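Transcriptional regulator, TetR family (Marinobacter aquaeolei, PDB 3NNR) probably binds DNA through an N-terminal helix-turn-helix domain and regulates transcription as a two-subunit member of the TetR family. Local coordinates at residues Leu124-Ala132 against Arg148-Trp156. Residues are numbered along the deposited sequence; the frame is centred on the assembly and turned at random.
Sequences LAAINRIFA and RSAMSLNVW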
ATOM      1  N   LEU A 124       4.530 -13.090  -6.465  1.00 56.67           N
ATOM      2  CA  LEU A 124       3.986 -13.862  -5.337  1.00 58.63           C
ATOM      3  C   LEU A 124       4.497 -15.302  -5.342  1.00 61.76           C
ATOM      4  O   LEU A 124       4.804 -15.845  -4.283  1.00 65.41           O
ATOM      5  CB  LEU A 124       2.446 -13.886  -5.349  1.00 59.26           C
ATOM      6  CG  LEU A 124       1.684 -12.608  -5.029  1.00 55.36           C
ATOM      7  CD1 LEU A 124       0.207 -12.833  -5.324  1.00 59.70           C
ATOM      8  CD2 LEU A 124       1.913 -12.238  -3.570  1.00 54.34           C
ATOM      9  N   ALA A 125       4.546 -15.916  -6.529  1.00 62.71           N
ATOM     10  CA  ALA A 125       5.067 -17.271  -6.690  1.00 63.89           C
ATOM     11  C   ALA A 125       6.584 -17.348  -6.393  1.00 63.11           C
ATOM     12  O   ALA A 125       7.089 -18.418  -6.048  1.00 64.05           O
ATOM     13  CB  ALA A 125       4.753 -17.798  -8.098  1.00 64.92           C
ATOM     14  N   ALA A 126       7.301 -16.235  -6.549  1.00 60.58           N
ATOM     15  CA  ALA A 126       8.729 -16.179  -6.210  1.00 63.04           C
ATOM     16  C   ALA A 126       8.876 -16.014  -4.687  1.00 64.26           C
ATOM     17  O   ALA A 126       9.806 -16.571  -4.089  1.00 64.79           O
ATOM     18  CB  ALA A 126       9.431 -15.062  -6.963  1.00 59.72           C
ATOM     19  N   ILE A 127       7.957 -15.272  -4.057  1.00 63.74           N
ATOM     20  CA  ILE A 127       7.977 -15.105  -2.587  1.00 64.42           C
ATOM     21  C   ILE A 127       7.688 -16.462  -1.928  1.00 67.13           C
ATOM     22  O   ILE A 127       8.388 -16.845  -0.994  1.00 68.74           O
ATOM     23  CB  ILE A 127       7.016 -14.028  -2.096  1.00 64.21           C
ATOM     24  CG1 ILE A 127       7.425 -12.645  -2.631  1.00 67.56           C
ATOM     25  CG2 ILE A 127       7.013 -13.968  -0.573  1.00 68.48           C
ATOM     26  CD1 ILE A 127       6.342 -11.596  -2.497  1.00 62.09           C
ATOM     27  N   ASN A 128       6.684 -17.190  -2.429  1.00 69.94           N
ATOM     28  CA  ASN A 128       6.394 -18.557  -1.940  1.00 74.82           C
ATOM     29  C   ASN A 128       7.628 -19.411  -2.038  1.00 75.86           C
ATOM     30  O   ASN A 128       8.032 -20.057  -1.056  1.00 77.52           O
ATOM     31  CB  ASN A 128       5.259 -19.262  -2.723  1.00 76.81           C
ATOM     32  CG  ASN A 128       3.898 -19.051  -2.099  1.00 81.53           C
ATOM     33  OD1 ASN A 128       3.652 -19.492  -0.975  1.00 85.75           O
ATOM     34  ND2 ASN A 128       2.995 -18.407  -2.831  1.00 85.45           N
ATOM     35  N   ARG A 129       8.232 -19.361  -3.224  1.00 74.67           N
ATOM     36  CA  ARG A 129       9.383 -20.169  -3.518  1.00 77.06           C
ATOM     37  C   ARG A 129      10.597 -19.835  -2.635  1.00 76.57           C
ATOM     38  O   ARG A 129      11.288 -20.753  -2.197  1.00 76.71           O
ATOM     39  CB  ARG A 129       9.709 -20.143  -5.024  1.00 77.50           C
ATOM     40  CG  ARG A 129      10.700 -21.202  -5.486  1.00 80.64           C
ATOM     41  CD  ARG A 129      10.315 -22.636  -5.022  1.00 82.78           C
ATOM     42  NE  ARG A 129      11.336 -23.625  -5.368  1.00 94.74           N
ATOM     43  CZ  ARG A 129      11.519 -24.806  -4.763  1.00 99.65           C
ATOM     44  NH1 ARG A 129      10.775 -25.199  -3.713  1.00102.32           N
ATOM     45  NH2 ARG A 129      12.495 -25.604  -5.196  1.00 99.88           N
ATOM     46  N   ILE A 130      10.807 -18.547  -2.333  1.00 74.33           N
ATOM     47  CA  ILE A 130      11.901 -18.118  -1.437  1.00 73.27           C
ATOM     48  C   ILE A 130      11.687 -18.698  -0.040  1.00 75.04           C
ATOM     49  O   ILE A 130      12.601 -19.266   0.532  1.00 78.80           O
ATOM     50  CB  ILE A 130      12.042 -16.586  -1.372  1.00 70.42           C
ATOM     51  CG1 ILE A 130      12.650 -16.058  -2.687  1.00 70.58           C
ATOM     52  CG2 ILE A 130      12.962 -16.180  -0.233  1.00 63.51           C
ATOM     53  CD1 ILE A 130      12.280 -14.598  -2.986  1.00 65.74           C
ATOM     54  N   PHE A 131      10.484 -18.566   0.495  1.00 74.57           N
ATOM     55  CA  PHE A 131      10.173 -19.158   1.786  1.00 75.41           C
ATOM     56  C   PHE A 131      10.327 -20.679   1.750  1.00 76.03           C
ATOM     57  O   PHE A 131      10.865 -21.253   2.695  1.00 76.32           O
ATOM     58  CB  PHE A 131       8.747 -18.860   2.225  1.00 76.35           C
ATOM     59  CG  PHE A 131       8.458 -17.415   2.587  1.00 80.87           C
ATOM     60  CD1 PHE A 131       9.408 -16.582   3.192  1.00 87.19           C
ATOM     61  CD2 PHE A 131       7.140 -16.947   2.473  1.00 89.25           C
ATOM     62  CE1 PHE A 131       9.074 -15.281   3.565  1.00 91.21           C
ATOM     63  CE2 PHE A 131       6.792 -15.652   2.855  1.00 90.81           C
ATOM     64  CZ  PHE A 131       7.759 -14.815   3.402  1.00 89.53           C
ATOM     65  N   ALA A 132       9.856 -21.313   0.672  1.00 74.75           N
ATOM     66  CA  ALA A 132       9.978 -22.762   0.514  1.00 77.41           C
ATOM     67  C   ALA A 132      11.447 -23.160   0.622  1.00 80.43           C
ATOM     68  O   ALA A 132      11.761 -24.115   1.364  1.00 84.70           O
ATOM     69  CB  ALA A 132       9.347 -23.261  -0.808  1.00 78.12           C
ATOM     70  N   ARG A 148       1.554 -20.058   4.397  1.00 87.05           N
ATOM     71  CA  ARG A 148       2.670 -19.538   3.593  1.00 83.25           C
ATOM     72  C   ARG A 148       2.170 -18.623   2.448  1.00 78.59           C
ATOM     73  O   ARG A 148       2.843 -17.637   2.122  1.00 76.37           O
ATOM     74  CB  ARG A 148       3.553 -20.691   3.049  1.00 85.21           C
ATOM     75  CG  ARG A 148       4.886 -20.228   2.493  1.00 83.11           C
ATOM     76  CD  ARG A 148       5.874 -21.386   2.161  1.00100.98           C
ATOM     77  NE  ARG A 148       5.518 -22.180   0.956  1.00108.39           N
ATOM     78  CZ  ARG A 148       5.141 -23.472   0.902  1.00109.67           C
ATOM     79  NH1 ARG A 148       5.078 -24.260   1.987  1.00107.32           N
ATOM     80  NH2 ARG A 148       4.845 -24.003  -0.288  1.00111.68           N
ATOM     81  N   SER A 149       1.047 -18.975   1.811  1.00 76.65           N
ATOM     82  CA  SER A 149       0.420 -18.113   0.779  1.00 76.15           C
ATOM     83  C   SER A 149      -0.016 -16.784   1.380  1.00 72.27           C
ATOM     84  O   SER A 149       0.139 -15.734   0.746  1.00 68.52           O
ATOM     85  CB  SER A 149      -0.823 -18.759   0.157  1.00 79.06           C
ATOM     86  OG  SER A 149      -0.524 -20.030  -0.363  1.00 88.86           O
ATOM     87  N   ALA A 150      -0.596 -16.865   2.582  1.00 73.54           N
ATOM     88  CA  ALA A 150      -1.020 -15.702   3.352  1.00 73.53           C
ATOM     89  C   ALA A 150       0.207 -14.852   3.698  1.00 71.50           C
ATOM     90  O   ALA A 150       0.226 -13.655   3.425  1.00 68.57           O
ATOM     91  CB  ALA A 150      -1.737 -16.124   4.612  1.00 74.45           C
HETATM   92  N   MSE A 151       1.231 -15.473   4.268  1.00 70.95           N
HETATM   93  CA  MSE A 151       2.448 -14.729   4.622  1.00 71.84           C
HETATM   94  C   MSE A 151       3.133 -14.066   3.443  1.00 70.63           C
HETATM   95  O   MSE A 151       3.691 -12.985   3.613  1.00 72.96           O
HETATM   96  CB  MSE A 151       3.443 -15.604   5.372  1.00 72.79           C
HETATM   97  CG  MSE A 151       3.151 -15.645   6.833  1.00 78.56           C
HETATM   98 SE   MSE A 151       3.902 -17.190   7.615  0.75 88.74          SE
HETATM   99  CE  MSE A 151       5.585 -17.451   6.556  1.00 85.29           C
ATOM    100  N   SER A 152       3.088 -14.723   2.280  1.00 69.24           N
ATOM    101  CA  SER A 152       3.685 -14.220   1.051  1.00 67.00           C
ATOM    102  C   SER A 152       2.979 -12.970   0.572  1.00 64.02           C
ATOM    103  O   SER A 152       3.611 -12.009   0.169  1.00 62.00           O
ATOM    104  CB  SER A 152       3.686 -15.310  -0.040  1.00 70.24           C
ATOM    105  OG  SER A 152       4.559 -16.393   0.308  1.00 70.83           O
ATOM    106  N   LEU A 153       1.659 -12.991   0.619  1.00 65.72           N
ATOM    107  CA  LEU A 153       0.867 -11.816   0.293  1.00 65.86           C
ATOM    108  C   LEU A 153       1.210 -10.635   1.229  1.00 65.57           C
ATOM    109  O   LEU A 153       1.368  -9.513   0.740  1.00 67.20           O
ATOM    110  CB  LEU A 153      -0.634 -12.142   0.332  1.00 66.34           C
ATOM    111  CG  LEU A 153      -1.624 -11.121  -0.202  1.00 63.88           C
ATOM    112  CD1 LEU A 153      -1.228 -10.648  -1.585  1.00 61.90           C
ATOM    113  CD2 LEU A 153      -3.036 -11.714  -0.207  1.00 62.83           C
ATOM    114  N   ASN A 154       1.379 -10.896   2.537  1.00 63.93           N
ATOM    115  CA  ASN A 154       1.757  -9.837   3.501  1.00 61.13           C
ATOM    116  C   ASN A 154       3.094  -9.188   3.147  1.00 59.00           C
ATOM    117  O   ASN A 154       3.219  -7.980   3.242  1.00 56.86           O
ATOM    118  CB  ASN A 154       1.748 -10.333   4.951  1.00 62.14           C
ATOM    119  CG  ASN A 154       0.335 -10.513   5.513  1.00 64.87           C
ATOM    120  OD1 ASN A 154      -0.626  -9.933   5.027  1.00 59.79           O
ATOM    121  ND2 ASN A 154       0.225 -11.296   6.561  1.00 71.53           N
ATOM    122  N   VAL A 155       4.068  -9.988   2.712  1.00 60.62           N
ATOM    123  CA  VAL A 155       5.351  -9.470   2.217  1.00 60.47           C
ATOM    124  C   VAL A 155       5.101  -8.494   1.065  1.00 61.86           C
ATOM    125  O   VAL A 155       5.550  -7.358   1.128  1.00 63.70           O
ATOM    126  CB  VAL A 155       6.298 -10.581   1.750  1.00 59.32           C
ATOM    127  CG1 VAL A 155       7.441 -10.009   0.983  1.00 53.85           C
ATOM    128  CG2 VAL A 155       6.809 -11.331   2.929  1.00 57.97           C
ATOM    129  N   TRP A 156       4.296  -8.914   0.091  1.00 61.10           N
ATOM    130  CA  TRP A 156       3.979  -8.091  -1.060  1.00 57.56           C
ATOM    131  C   TRP A 156       3.318  -6.808  -0.616  1.00 58.74           C
ATOM    132  O   TRP A 156       3.713  -5.726  -1.061  1.00 60.69           O
ATOM    133  CB  TRP A 156       3.089  -8.864  -2.050  1.00 58.19           C
ATOM    134  CG  TRP A 156       2.877  -8.197  -3.373  1.00 59.22           C
ATOM    135  CD1 TRP A 156       3.572  -8.433  -4.539  1.00 62.48           C
ATOM    136  CD2 TRP A 156       1.902  -7.191  -3.687  1.00 51.01           C
ATOM    137  NE1 TRP A 156       3.090  -7.626  -5.543  1.00 59.62           N
ATOM    138  CE2 TRP A 156       2.063  -6.863  -5.050  1.00 47.35           C
ATOM    139  CE3 TRP A 156       0.899  -6.538  -2.947  1.00 59.40           C
ATOM    140  CZ2 TRP A 156       1.272  -5.903  -5.689  1.00 56.04           C
ATOM    141  CZ3 TRP A 156       0.102  -5.569  -3.584  1.00 53.37           C
ATOM    142  CH2 TRP A 156       0.301  -5.261  -4.940  1.00 57.52           C
TER
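Arg148 opens the contact by running its aliphatic chain past Phe131 and ending beside Ala132, where helix 145-160 crosses helix 110-136 in the all-helical C-terminal domain of this TetR-family regulator. The two segments run at 119° to each other, their axes 9.0 Å apart at closest approach. With CG anti to the backbone N (chi1 -166°) and a bend at chi3, Arg148 brings CD to 3.8 Å from Phe131 CB and sets one guanidinium face under the methyl of Ala132. An alanine in its place would probably open a gap beside Phe131 CB and leave the Ala132 methyl without its flat cover. Ser149 lies at the border near Asn128, its hydroxyl bonded back to Glu145 O. Met151, present as selenomethionine, sets CE above one face of the Phe131 ring, offset toward the rim, while the same ring fits as a knob into the hole formed by Arg148, Met151, Ser152 and Val155. Ser152 sits at the centre, its CA 5.7 Å from that of Ile127. Its small side chain probably leaves room for Ile127, whose CG2 packs 3.6 Å from Ser152 CB. The OG of Ser152 donates to Arg148 O at 2.8 Å, from the face of that carbonyl opposite to Ser152 N, so one acceptor serves two donors. Leu153 meets Leu124 through methyls and also packs on Phe165 of the second subunit. Val155 splits its branches, CG1 going to Ile127 CD1 and CG2 to Phe131 CZ at 3.6 Å. Trp156 pairs its indole edge-to-face with Phe165 of the second subunit, so that this helix joins the core to the dimer interface; Leu124 CD2 touches Trp156 CB at 3.9 Å.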